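Side-chain contacts in pyruvate-formate lyase-activating enzyme (Bacteroides vulgatus ATCC 8482, PDB 3CAN), which is a member of the radical SAM superfamily, with an alpha/beta fold in which helices cover a parallel sheet: residues E50-C55 with R86-A91; I99-G104 with E162-C167; I60-M65 with E117-L122; V7-G12 with I22-R27. One frame throughout, in Å; residues are numbered along the deposited sequence.

Interaction 1. Residues E50-C55 with R86-A91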
loop_
_atom_site.group_PDB
_atom_site.type_symbol
_atom_site.label_atom_id
_atom_site.label_comp_id
_atom_site.label_asym_id
_atom_site.label_seq_id
_atom_site.Cartn_x
_atom_site.Cartn_y
_atom_site.Cartn_z
ATOM N N GLU A 50 -13.291 0.201 -19.573
ATOM C CA GLU A 50 -12.440 1.311 -20.008
ATOM C C GLU A 50 -11.222 1.470 -19.101
ATOM O O GLU A 50 -10.136 1.762 -19.577
ATOM C CB GLU A 50 -13.224 2.625 -20.076
ATOM C CG GLU A 50 -12.450 3.806 -20.690
ATOM C CD GLU A 50 -12.081 3.615 -22.165
ATOM O OE1 GLU A 50 -12.720 2.793 -22.858
ATOM O OE2 GLU A 50 -11.142 4.301 -22.634
ATOM N N VAL A 51 -11.402 1.280 -17.794
ATOM C CA VAL A 51 -10.262 1.299 -16.863
ATOM C C VAL A 51 -9.251 0.209 -17.237
ATOM O O VAL A 51 -8.055 0.471 -17.328
ATOM C CB VAL A 51 -10.697 1.139 -15.393
ATOM C CG1 VAL A 51 -9.466 0.868 -14.500
ATOM C CG2 VAL A 51 -11.429 2.410 -14.921
HETATM N N MSE A 52 -9.730 -1.000 -17.515
HETATM C CA MSE A 52 -8.833 -2.087 -17.935
HETATM C C MSE A 52 -8.053 -1.769 -19.220
HETATM O O MSE A 52 -6.910 -2.176 -19.371
HETATM C CB MSE A 52 -9.601 -3.399 -18.082
HETATM C CG MSE A 52 -10.012 -4.021 -16.770
HETATM SE SE MSE A 52 -10.740 -5.819 -16.984
HETATM C CE MSE A 52 -12.444 -5.369 -17.782
ATOM N N ARG A 53 -8.653 -1.020 -20.138
ATOM C CA ARG A 53 -7.944 -0.620 -21.339
ATOM C C ARG A 53 -6.810 0.374 -21.067
ATOM O O ARG A 53 -5.943 0.581 -21.928
ATOM C CB ARG A 53 -8.922 -0.032 -22.355
ATOM C CG ARG A 53 -9.766 -1.079 -23.036
ATOM C CD ARG A 53 -10.481 -0.501 -24.243
ATOM N NE ARG A 53 -11.727 0.127 -23.852
ATOM C CZ ARG A 53 -12.883 -0.518 -23.682
ATOM N NH1 ARG A 53 -13.953 0.151 -23.303
ATOM N NH2 ARG A 53 -12.986 -1.829 -23.881
ATOM N N ASN A 54 -6.796 0.961 -19.868
ATOM C CA ASN A 54 -5.881 2.046 -19.553
ATOM C C ASN A 54 -5.116 1.834 -18.247
ATOM O O ASN A 54 -4.745 2.789 -17.567
ATOM C CB ASN A 54 -6.650 3.361 -19.534
ATOM C CG ASN A 54 -7.219 3.714 -20.907
ATOM O OD1 ASN A 54 -6.479 4.115 -21.818
ATOM N ND2 ASN A 54 -8.529 3.541 -21.064
ATOM N N CYS A 55 -4.868 0.575 -17.907
ATOM C CA CYS A 55 -3.993 0.291 -16.773
ATOM C C CYS A 55 -3.404 -1.092 -16.888
ATOM O O CYS A 55 -3.728 -1.842 -17.817
ATOM C CB CYS A 55 -4.711 0.503 -15.438
ATOM S SG CYS A 55 -5.924 -0.770 -15.004
ATOM N N ARG A 86 -15.831 -10.889 -10.677
ATOM C CA ARG A 86 -16.131 -11.830 -11.752
ATOM C C ARG A 86 -15.864 -11.203 -13.123
ATOM O O ARG A 86 -15.308 -11.855 -14.001
ATOM C CB ARG A 86 -17.575 -12.328 -11.666
ATOM C CG ARG A 86 -17.915 -13.424 -12.672
ATOM C CD ARG A 86 -19.259 -14.071 -12.338
ATOM N NE ARG A 86 -19.179 -14.872 -11.121
ATOM C CZ ARG A 86 -18.641 -16.084 -11.052
ATOM N NH1 ARG A 86 -18.147 -16.682 -12.135
ATOM N NH2 ARG A 86 -18.608 -16.714 -9.897
ATOM N N ARG A 87 -16.236 -9.934 -13.295
ATOM C CA ARG A 87 -16.051 -9.287 -14.595
ATOM C C ARG A 87 -14.578 -9.192 -14.982
ATOM O O ARG A 87 -14.225 -9.471 -16.133
ATOM C CB ARG A 87 -16.705 -7.908 -14.651
ATOM C CG ARG A 87 -16.940 -7.473 -16.097
ATOM C CD ARG A 87 -17.632 -6.139 -16.207
ATOM N NE ARG A 87 -17.784 -5.754 -17.615
ATOM C CZ ARG A 87 -18.770 -6.167 -18.417
ATOM N NH1 ARG A 87 -18.807 -5.757 -19.681
ATOM N NH2 ARG A 87 -19.728 -6.975 -17.968
ATOM N N VAL A 88 -13.727 -8.810 -14.036
ATOM C CA VAL A 88 -12.301 -8.723 -14.295
ATOM C C VAL A 88 -11.717 -10.104 -14.616
ATOM O O VAL A 88 -10.928 -10.256 -15.556
ATOM C CB VAL A 88 -11.575 -8.063 -13.116
ATOM C CG1 VAL A 88 -10.084 -7.954 -13.388
ATOM C CG2 VAL A 88 -12.191 -6.672 -12.844
ATOM N N ALA A 89 -12.124 -11.106 -13.845
ATOM C CA ALA A 89 -11.681 -12.480 -14.079
ATOM C C ALA A 89 -12.079 -12.976 -15.474
ATOM O O ALA A 89 -11.268 -13.607 -16.184
ATOM C CB ALA A 89 -12.243 -13.394 -13.005
ATOM N N GLU A 90 -13.325 -12.691 -15.869
ATOM C CA GLU A 90 -13.834 -13.123 -17.184
ATOM C C GLU A 90 -13.174 -12.379 -18.350
ATOM O O GLU A 90 -13.142 -12.877 -19.483
ATOM C CB GLU A 90 -15.358 -12.951 -17.258
ATOM C CG GLU A 90 -16.115 -13.972 -16.424
ATOM C CD GLU A 90 -17.626 -13.762 -16.408
ATOM O OE1 GLU A 90 -18.118 -12.734 -16.927
ATOM O OE2 GLU A 90 -18.324 -14.634 -15.859
ATOM N N ALA A 91 -12.651 -11.192 -18.061
ATOM C CA ALA A 91 -11.897 -10.395 -19.024
ATOM C C ALA A 91 -10.448 -10.859 -19.173
ATOM O O ALA A 91 -9.723 -10.312 -19.993
ATOM C CB ALA A 91 -11.933 -8.930 -18.618
#
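The methyl of Ala91 sits against the end of Met52, a selenomethionine, and this is the tight part of the contact. Ala91 CB lies 3.7 Å from Met52 CE and equally close to SE, so the methyl is met by the last two atoms of the chain. Met52 CG lies beside its own backbone N (chi1 -73°), the middle of the chain is extended, and a bend at chi3 (-72°) turns CE onto Ala91. On the inner side the packing is looser: Met52 SE is 4.2 Å from Val88 CG1 in the modelled conformer, and because Val88 was deposited in two conformers this approach is less certain.

The solvent side is polar. There Arg53 grips Glu50 of its own helix side-on, NE at 3.0 Å and NH1 at 2.9 Å from the single oxygen OE1, which lies in the guanidinium plane. NH1 comes nearly along the C-O bond, whereas NE approaches from above the carboxylate. This salt bridge belongs to one of two deposited Glu50 conformers. The ionic link between the helices is a different one, from Arg87 to Asp49. Asn54, by contrast, is buried; its ND2 bonds to Glu50 O at 2.8 Å and ties it back to the backbone four residues earlier.

Both Met52 and Val88 also rest on Leu58 of strand 57-61. Two adjacent helices touching through small and flexible apolar side chains while sharing one strand beneath is the layered packing of a parallel alpha/beta fold, here that of the radical SAM superfamily.

Interaction 2. Residues I99-G104 with E162-C167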
loop_
_atom_site.group_PDB
_atom_site.type_symbol
_atom_site.label_atom_id
_atom_site.label_comp_id
_atom_site.label_asym_id
_atom_site.label_seq_id
_atom_site.Cartn_x
_atom_site.Cartn_y
_atom_site.Cartn_z
ATOM N N ILE A 99 -7.658 -8.488 1.419
ATOM C CA ILE A 99 -8.570 -8.807 2.504
ATOM C C ILE A 99 -7.995 -8.222 3.791
ATOM O O ILE A 99 -7.059 -8.777 4.359
ATOM C CB ILE A 99 -8.799 -10.313 2.643
ATOM C CG1 ILE A 99 -9.332 -10.891 1.330
ATOM C CG2 ILE A 99 -9.784 -10.604 3.830
ATOM C CD1 ILE A 99 -9.491 -12.421 1.361
ATOM N N PRO A 100 -8.517 -7.068 4.221
ATOM C CA PRO A 100 -8.145 -6.564 5.535
ATOM C C PRO A 100 -8.696 -7.564 6.530
ATOM O O PRO A 100 -9.892 -7.835 6.508
ATOM C CB PRO A 100 -8.845 -5.197 5.603
ATOM C CG PRO A 100 -9.165 -4.847 4.167
ATOM C CD PRO A 100 -9.472 -6.171 3.545
ATOM N N LEU A 101 -7.814 -8.171 7.321
ATOM C CA LEU A 101 -8.148 -9.357 8.097
ATOM C C LEU A 101 -8.329 -8.954 9.557
ATOM O O LEU A 101 -7.375 -8.546 10.211
ATOM C CB LEU A 101 -7.041 -10.399 7.947
ATOM C CG LEU A 101 -7.349 -11.818 8.435
ATOM C CD1 LEU A 101 -8.510 -12.465 7.651
ATOM C CD2 LEU A 101 -6.103 -12.685 8.347
ATOM N N ILE A 102 -9.566 -9.051 10.033
ATOM C CA ILE A 102 -9.969 -8.499 11.325
ATOM C C ILE A 102 -10.622 -9.606 12.142
ATOM O O ILE A 102 -11.674 -10.120 11.763
ATOM C CB ILE A 102 -10.977 -7.334 11.147
ATOM C CG1 ILE A 102 -10.455 -6.302 10.131
ATOM C CG2 ILE A 102 -11.266 -6.666 12.502
ATOM C CD1 ILE A 102 -11.526 -5.477 9.435
ATOM N N GLU A 103 -9.974 -9.987 13.241
ATOM C CA GLU A 103 -10.529 -10.969 14.152
ATOM C C GLU A 103 -11.787 -10.357 14.749
ATOM O O GLU A 103 -11.731 -9.253 15.311
ATOM C CB GLU A 103 -9.513 -11.307 15.239
ATOM C CG GLU A 103 -9.985 -12.305 16.272
ATOM C CD GLU A 103 -10.349 -13.652 15.686
ATOM O OE1 GLU A 103 -9.536 -14.232 14.934
ATOM O OE2 GLU A 103 -11.445 -14.146 16.003
ATOM N N GLY A 104 -12.901 -11.074 14.612
ATOM C CA GLY A 104 -14.215 -10.587 15.012
ATOM C C GLY A 104 -15.093 -10.089 13.878
ATOM O O GLY A 104 -16.287 -9.874 14.075
ATOM N N GLU A 162 -1.429 -17.599 14.482
ATOM C CA GLU A 162 -2.013 -18.899 14.161
ATOM C C GLU A 162 -3.171 -18.747 13.182
ATOM O O GLU A 162 -3.250 -19.473 12.195
ATOM C CB GLU A 162 -2.496 -19.609 15.429
ATOM C CG GLU A 162 -2.924 -21.055 15.202
ATOM C CD GLU A 162 -3.457 -21.727 16.456
ATOM O OE1 GLU A 162 -2.972 -21.417 17.569
ATOM O OE2 GLU A 162 -4.360 -22.584 16.323
ATOM N N VAL A 163 -4.068 -17.809 13.464
ATOM C CA VAL A 163 -5.204 -17.545 12.576
ATOM C C VAL A 163 -4.735 -17.054 11.202
ATOM O O VAL A 163 -5.213 -17.534 10.177
ATOM C CB VAL A 163 -6.211 -16.550 13.210
ATOM C CG1 VAL A 163 -7.225 -16.060 12.180
ATOM C CG2 VAL A 163 -6.926 -17.196 14.400
ATOM N N GLN A 164 -3.790 -16.120 11.179
ATOM C CA GLN A 164 -3.236 -15.620 9.923
ATOM C C GLN A 164 -2.725 -16.761 9.046
ATOM O O GLN A 164 -3.049 -16.838 7.860
ATOM C CB GLN A 164 -2.109 -14.626 10.185
ATOM C CG GLN A 164 -2.573 -13.303 10.763
ATOM C CD GLN A 164 -1.407 -12.410 11.099
ATOM O OE1 GLN A 164 -0.444 -12.326 10.333
ATOM N NE2 GLN A 164 -1.480 -11.733 12.242
ATOM N N GLN A 165 -1.953 -17.667 9.637
ATOM C CA GLN A 165 -1.407 -18.789 8.879
ATOM C C GLN A 165 -2.485 -19.787 8.468
ATOM O O GLN A 165 -2.387 -20.391 7.406
ATOM C CB GLN A 165 -0.295 -19.489 9.666
ATOM C CG GLN A 165 0.930 -18.616 9.901
ATOM C CD GLN A 165 1.582 -18.117 8.607
ATOM O OE1 GLN A 165 1.565 -18.797 7.577
ATOM N NE2 GLN A 165 2.170 -16.927 8.668
ATOM N N GLN A 166 -3.487 -19.981 9.323
ATOM C CA GLN A 166 -4.626 -20.821 8.978
ATOM C C GLN A 166 -5.348 -20.254 7.758
ATOM O O GLN A 166 -5.751 -21.007 6.881
ATOM C CB GLN A 166 -5.571 -20.982 10.177
ATOM C CG GLN A 166 -5.007 -21.929 11.254
ATOM C CD GLN A 166 -5.739 -21.851 12.600
ATOM O OE1 GLN A 166 -6.497 -20.912 12.859
ATOM N NE2 GLN A 166 -5.503 -22.840 13.462
ATOM N N CYS A 167 -5.477 -18.930 7.685
ATOM C CA CYS A 167 -6.123 -18.295 6.526
ATOM C C CYS A 167 -5.299 -18.489 5.251
ATOM O O CYS A 167 -5.830 -18.773 4.179
ATOM C CB CYS A 167 -6.353 -16.810 6.789
ATOM S SG CYS A 167 -7.570 -16.488 8.085
#
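Where strand 95-101 of the parallel sheet runs out into a loop, Leu101 and Glu103 meet the inner side of helix 161-173. In the buried part both methyls of Leu101 pack against Cys167 SG, CD2 at 4.1 Å and CD1 at 4.2 Å. Leu101 CG points away from its backbone N (chi1 -167°), which carries the branched end across to the helix. CD2 has a second, slacker neighbour in Gln164 CG at 4.3 Å, so this methyl lies between residues of successive helical turns. Gln164 offers only its aliphatic stem here; its amide is engaged elsewhere, NE2 donating to Pro159 O.

Two residues further on, the contact changes character. Glu103 crosses Val163 at about a right angle, and OE1 stands 4.0 Å from CG2, with CG1 at the same distance. The chain of Glu103 starts extended and kinks at chi2 (61°), which brings the carboxylate back toward the valine. Its oxygen meets only methyl groups of Val163, so this is a van der Waals contact.

Around the pair, Ile112 of helix 109-121 touches both Leu101 and Cys167, and Leu131 of strand 128-133 supports Cys167. The loop beyond the strand is held by Asn106, which bonds to Pro100 O and Ile102 N. Helix 161-173 thus lies against strands 95-101 and 128-133, with helix 109-121 as its neighbour.

Interaction 3. Residues I60-M65 with E117-L122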
loop_
_atom_site.group_PDB
_atom_site.type_symbol
_atom_site.label_atom_id
_atom_site.label_comp_id
_atom_site.label_asym_id
_atom_site.label_seq_id
_atom_site.Cartn_x
_atom_site.Cartn_y
_atom_site.Cartn_z
ATOM N N ILE A 60 -8.847 -5.119 -6.002
ATOM C CA ILE A 60 -10.196 -5.171 -5.440
ATOM C C ILE A 60 -10.145 -5.687 -4.014
ATOM O O ILE A 60 -9.488 -6.697 -3.749
ATOM C CB ILE A 60 -11.146 -6.064 -6.287
ATOM C CG1 ILE A 60 -11.215 -5.556 -7.727
ATOM C CG2 ILE A 60 -12.546 -6.075 -5.684
ATOM C CD1 ILE A 60 -11.891 -6.513 -8.730
ATOM N N ASP A 61 -10.856 -5.007 -3.111
ATOM C CA ASP A 61 -10.983 -5.433 -1.719
ATOM C C ASP A 61 -12.123 -6.443 -1.619
ATOM O O ASP A 61 -13.196 -6.230 -2.184
ATOM C CB ASP A 61 -11.330 -4.254 -0.804
ATOM C CG ASP A 61 -10.192 -3.289 -0.625
ATOM O OD1 ASP A 61 -9.077 -3.556 -1.099
ATOM O OD2 ASP A 61 -10.431 -2.236 0.000
ATOM N N LEU A 62 -11.890 -7.524 -0.885
ATOM C CA LEU A 62 -12.943 -8.488 -0.574
ATOM C C LEU A 62 -13.059 -8.616 0.945
ATOM O O LEU A 62 -12.525 -9.537 1.552
ATOM C CB LEU A 62 -12.621 -9.825 -1.224
ATOM C CG LEU A 62 -13.668 -10.925 -1.131
ATOM C CD1 LEU A 62 -14.991 -10.425 -1.723
ATOM C CD2 LEU A 62 -13.170 -12.178 -1.843
ATOM N N LYS A 63 -13.749 -7.655 1.549
ATOM C CA LYS A 63 -13.810 -7.548 3.010
ATOM C C LYS A 63 -14.623 -8.666 3.649
ATOM O O LYS A 63 -14.273 -9.155 4.731
ATOM C CB LYS A 63 -14.341 -6.174 3.440
ATOM C CG LYS A 63 -13.234 -5.143 3.637
ATOM C CD LYS A 63 -13.763 -3.801 4.140
ATOM C CE LYS A 63 -13.801 -2.757 3.022
ATOM N NZ LYS A 63 -14.636 -1.561 3.344
ATOM N N SER A 64 -15.690 -9.093 2.981
ATOM C CA SER A 64 -16.512 -10.184 3.508
ATOM C C SER A 64 -17.391 -10.773 2.438
ATOM O O SER A 64 -17.906 -10.049 1.587
ATOM C CB SER A 64 -17.428 -9.713 4.648
ATOM O OG SER A 64 -18.110 -10.831 5.205
HETATM N N MSE A 65 -17.601 -12.082 2.524
HETATM C CA MSE A 65 -18.606 -12.752 1.705
HETATM C C MSE A 65 -20.012 -12.574 2.291
HETATM O O MSE A 65 -21.005 -12.831 1.614
HETATM C CB MSE A 65 -18.290 -14.230 1.584
HETATM C CG MSE A 65 -17.032 -14.535 0.819
HETATM SE SE MSE A 65 -16.984 -13.848 -1.020
HETATM C CE MSE A 65 -18.419 -14.930 -1.802
ATOM N N GLU A 117 -13.509 -20.309 -2.203
ATOM C CA GLU A 117 -14.368 -21.016 -3.139
ATOM C C GLU A 117 -14.854 -20.121 -4.258
ATOM O O GLU A 117 -14.893 -20.538 -5.415
ATOM C CB GLU A 117 -15.540 -21.648 -2.394
ATOM C CG GLU A 117 -15.106 -22.803 -1.520
ATOM C CD GLU A 117 -16.162 -23.366 -0.591
ATOM O OE1 GLU A 117 -17.360 -22.986 -0.657
ATOM O OE2 GLU A 117 -15.781 -24.258 0.214
ATOM N N PHE A 118 -15.184 -18.880 -3.928
ATOM C CA PHE A 118 -15.584 -17.911 -4.936
ATOM C C PHE A 118 -14.421 -17.650 -5.904
ATOM O O PHE A 118 -14.550 -17.816 -7.116
ATOM C CB PHE A 118 -16.059 -16.641 -4.249
ATOM C CG PHE A 118 -16.228 -15.484 -5.169
ATOM C CD1 PHE A 118 -17.240 -15.456 -6.105
ATOM C CD2 PHE A 118 -15.367 -14.403 -5.091
ATOM C CE1 PHE A 118 -17.389 -14.378 -6.951
ATOM C CE2 PHE A 118 -15.503 -13.328 -5.926
ATOM C CZ PHE A 118 -16.506 -13.317 -6.882
ATOM N N LEU A 119 -13.274 -17.294 -5.349
ATOM C CA LEU A 119 -12.121 -16.924 -6.166
ATOM C C LEU A 119 -11.606 -18.091 -7.001
ATOM O O LEU A 119 -11.260 -17.924 -8.186
ATOM C CB LEU A 119 -11.012 -16.336 -5.278
ATOM C CG LEU A 119 -11.347 -15.006 -4.579
ATOM C CD1 LEU A 119 -10.260 -14.641 -3.583
ATOM C CD2 LEU A 119 -11.556 -13.874 -5.599
ATOM N N ALA A 120 -11.537 -19.275 -6.392
ATOM C CA ALA A 120 -11.027 -20.463 -7.079
ATOM C C ALA A 120 -11.886 -20.841 -8.289
ATOM O O ALA A 120 -11.399 -21.392 -9.274
ATOM C CB ALA A 120 -10.955 -21.629 -6.099
ATOM N N SER A 121 -13.171 -20.528 -8.211
ATOM C CA SER A 121 -14.127 -20.861 -9.266
ATOM C C SER A 121 -14.028 -19.955 -10.489
ATOM O O SER A 121 -14.566 -20.278 -11.543
ATOM C CB SER A 121 -15.556 -20.829 -8.698
ATOM O OG SER A 121 -16.012 -19.508 -8.484
ATOM N N LEU A 122 -13.342 -18.820 -10.358
ATOM C CA LEU A 122 -13.243 -17.867 -11.448
ATOM C C LEU A 122 -12.278 -18.347 -12.527
ATOM O O LEU A 122 -11.318 -19.072 -12.233
ATOM C CB LEU A 122 -12.820 -16.495 -10.916
ATOM C CG LEU A 122 -13.781 -15.890 -9.891
ATOM C CD1 LEU A 122 -13.193 -14.608 -9.263
ATOM C CD2 LEU A 122 -15.163 -15.631 -10.526
#
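The carbonyl oxygen of Phe118, whose side chain meets Met65 across the contact, is gripped twice by Ser121: OG donates to it at 2.6 Å, and the backbone N of Ser121 adds a weak bond to O at 3.2 Å. The hydroxyl comes in tilted 23° from the carbonyl plane, which ties Ser121 back to the carbonyl three residues earlier.

The contact itself is apolar and has two parts. Met65, a selenomethionine, is bent at chi2 and chi3, which brings CE against the atoms where the ring joins the chain, 3.8 Å from Phe118 CB and 4.1 Å from CG. SE stands 5.1 Å from the centroid of the ring, 39° off its normal, an oblique Met-aromatic contact. Deeper in, Leu62 and Leu119 reach toward each other tip to tip, CD2 of Leu62 being 4.2 Å from CD1 of Leu119.

Ile97 of strand 95-101 touches both leucines, and Leu82 of helix 79-90 closes on Leu62. Met65 also leans on Leu114 and Ser115, one turn earlier in helix 109-121. The helix thereby spans strand 95-101 to reach the loop that follows strand 57-61.

Interaction 4. Residues V7-G12 with I22-R27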
loop_
_atom_site.group_PDB
_atom_site.type_symbol
_atom_site.label_atom_id
_atom_site.label_comp_id
_atom_site.label_asym_id
_atom_site.label_seq_id
_atom_site.Cartn_x
_atom_site.Cartn_y
_atom_site.Cartn_z
ATOM N N VAL A 7 1.864 4.562 -10.434
ATOM C CA VAL A 7 0.749 5.290 -9.849
ATOM C C VAL A 7 -0.345 4.283 -9.466
ATOM O O VAL A 7 -0.612 3.313 -10.189
ATOM C CB VAL A 7 0.213 6.369 -10.832
ATOM C CG1 VAL A 7 -0.357 5.737 -12.121
ATOM C CG2 VAL A 7 -0.814 7.292 -10.168
ATOM N N THR A 8 -0.970 4.530 -8.328
ATOM C CA THR A 8 -2.107 3.731 -7.876
ATOM C C THR A 8 -3.250 4.660 -7.498
ATOM O O THR A 8 -3.051 5.655 -6.774
ATOM C CB THR A 8 -1.744 2.898 -6.650
ATOM O OG1 THR A 8 -0.629 2.058 -6.948
ATOM C CG2 THR A 8 -2.942 2.029 -6.198
ATOM N N PHE A 9 -4.452 4.330 -7.954
ATOM C CA PHE A 9 -5.659 4.994 -7.465
ATOM C C PHE A 9 -6.351 4.029 -6.522
ATOM O O PHE A 9 -6.508 2.846 -6.847
ATOM C CB PHE A 9 -6.592 5.358 -8.596
ATOM C CG PHE A 9 -6.094 6.486 -9.424
ATOM C CD1 PHE A 9 -6.425 7.792 -9.097
ATOM C CD2 PHE A 9 -5.282 6.250 -10.521
ATOM C CE1 PHE A 9 -5.974 8.844 -9.868
ATOM C CE2 PHE A 9 -4.791 7.310 -11.286
ATOM C CZ PHE A 9 -5.138 8.594 -10.959
ATOM N N CYS A 10 -6.707 4.526 -5.342
ATOM C CA CYS A 10 -7.282 3.721 -4.256
ATOM C C CYS A 10 -8.604 4.303 -3.783
ATOM O O CYS A 10 -8.790 5.537 -3.784
ATOM C CB CYS A 10 -6.352 3.705 -3.040
ATOM S SG CYS A 10 -4.760 2.933 -3.266
ATOM N N GLY A 11 -9.490 3.438 -3.307
ATOM C CA GLY A 11 -10.686 3.894 -2.648
ATOM C C GLY A 11 -11.795 4.375 -3.556
ATOM O O GLY A 11 -11.754 4.200 -4.780
ATOM N N GLY A 12 -12.818 4.942 -2.931
ATOM C CA GLY A 12 -14.036 5.316 -3.630
ATOM C C GLY A 12 -13.956 6.614 -4.407
ATOM O O GLY A 12 -14.570 6.744 -5.460
ATOM N N ILE A 22 -9.780 8.125 -16.210
ATOM C CA ILE A 22 -9.330 7.592 -17.501
ATOM C C ILE A 22 -8.347 8.550 -18.190
ATOM O O ILE A 22 -7.334 8.124 -18.755
ATOM C CB ILE A 22 -10.541 7.276 -18.422
ATOM C CG1 ILE A 22 -11.403 6.152 -17.822
ATOM C CG2 ILE A 22 -10.061 6.897 -19.816
ATOM C CD1 ILE A 22 -10.690 4.869 -17.623
ATOM N N ASP A 23 -8.606 9.854 -18.116
ATOM C CA ASP A 23 -7.689 10.836 -18.687
ATOM C C ASP A 23 -6.300 10.766 -18.028
ATOM O O ASP A 23 -5.277 10.752 -18.710
ATOM C CB ASP A 23 -8.260 12.239 -18.547
ATOM C CG ASP A 23 -7.422 13.271 -19.261
ATOM O OD1 ASP A 23 -7.275 13.172 -20.494
ATOM O OD2 ASP A 23 -6.884 14.145 -18.576
ATOM N N ILE A 24 -6.264 10.711 -16.707
ATOM C CA ILE A 24 -4.987 10.642 -15.996
ATOM C C ILE A 24 -4.295 9.324 -16.318
ATOM O O ILE A 24 -3.096 9.290 -16.563
ATOM C CB ILE A 24 -5.176 10.795 -14.488
ATOM C CG1 ILE A 24 -5.750 12.181 -14.139
ATOM C CG2 ILE A 24 -3.833 10.527 -13.756
ATOM C CD1 ILE A 24 -4.977 13.385 -14.686
ATOM N N LEU A 25 -5.050 8.231 -16.325
ATOM C CA LEU A 25 -4.488 6.935 -16.713
ATOM C C LEU A 25 -3.872 6.978 -18.118
ATOM O O LEU A 25 -2.762 6.495 -18.325
ATOM C CB LEU A 25 -5.558 5.848 -16.626
ATOM C CG LEU A 25 -5.978 5.442 -15.211
ATOM C CD1 LEU A 25 -7.180 4.486 -15.290
ATOM C CD2 LEU A 25 -4.838 4.769 -14.438
ATOM N N LYS A 26 -4.576 7.574 -19.073
ATOM C CA LYS A 26 -4.016 7.727 -20.422
ATOM C C LYS A 26 -2.704 8.516 -20.431
ATOM O O LYS A 26 -1.725 8.107 -21.059
ATOM C CB LYS A 26 -5.032 8.373 -21.355
ATOM C CG LYS A 26 -6.111 7.398 -21.769
ATOM C CD LYS A 26 -7.200 8.031 -22.585
ATOM C CE LYS A 26 -8.115 6.976 -23.156
ATOM N NZ LYS A 26 -9.268 7.618 -23.857
ATOM N N ARG A 27 -2.676 9.630 -19.714
ATOM C CA ARG A 27 -1.471 10.459 -19.617
ATOM C C ARG A 27 -0.295 9.688 -19.010
ATOM O O ARG A 27 0.836 9.765 -19.497
ATOM C CB ARG A 27 -1.756 11.715 -18.793
ATOM C CG ARG A 27 -2.669 12.706 -19.496
ATOM C CD ARG A 27 -3.139 13.799 -18.557
ATOM N NE ARG A 27 -4.094 14.676 -19.213
ATOM C CZ ARG A 27 -3.756 15.696 -19.989
ATOM N NH1 ARG A 27 -2.483 16.007 -20.180
ATOM N NH2 ARG A 27 -4.700 16.420 -20.566
#
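The ring of Phe9 drives its far edge into helix 18-30, meeting Ile24 and Leu25 in different ways. Toward Ile24 the side chains cross at about a right angle: CG2 lies in the ring plane, at the edge, 3.6 Å from CZ and 4.2 Å from CE2. That methyl stands opposite the backbone N of Ile24, while CG1, the longer branch, is carried off from the phenyl. Leu25 instead runs past Phe9 in the opposite direction, its CD2 approaching CE2 obliquely at 4.0 Å. The same end of the ring thus touches two methyls, one in its plane and one at a slant.

Away from the ring, Arg27 NE bonds Asp23 OD2 at 2.9 Å with an almost straight 173° geometry. The carboxylate oxygen lies in the guanidinium plane, although the arginine meets it from above the plane of the acid.

Strand 6-10 and helix 18-30 open a beta-alpha-beta unit completed by strand 35-38. The strand also pairs in an antiparallel ladder with a strand of the second subunit, and Ile24 packs on Ile24 of that subunit. Between residues 7-12 and 22-27 only carbon atoms meet, so this contact rests on the fit of buried hydrocarbon, while the ion pair braces successive turns of the helix itself.

Overall arrangement
All four contacts are mainly apolar, but their chemistry shifts with their place. Interaction 4, at the outer strand where the sheet continues into the second subunit, is fully buried and purely hydrocarbon. The other three are partly buried. Interactions 1 and 3 each use a selenomethionine, against alanine and valine in one and a phenyl group in the other, whereas interaction 2 combines a cysteine sulfur with a carboxylate set against valine methyls. Interaction 1 alone is helix to helix and has an exposed residue among those that touch; the rest bring a helix onto a strand or the loop after it. Interactions 2 and 3 reach neighbouring strands, 95-101 and 57-61, and interaction 1 touches both 3 and 4.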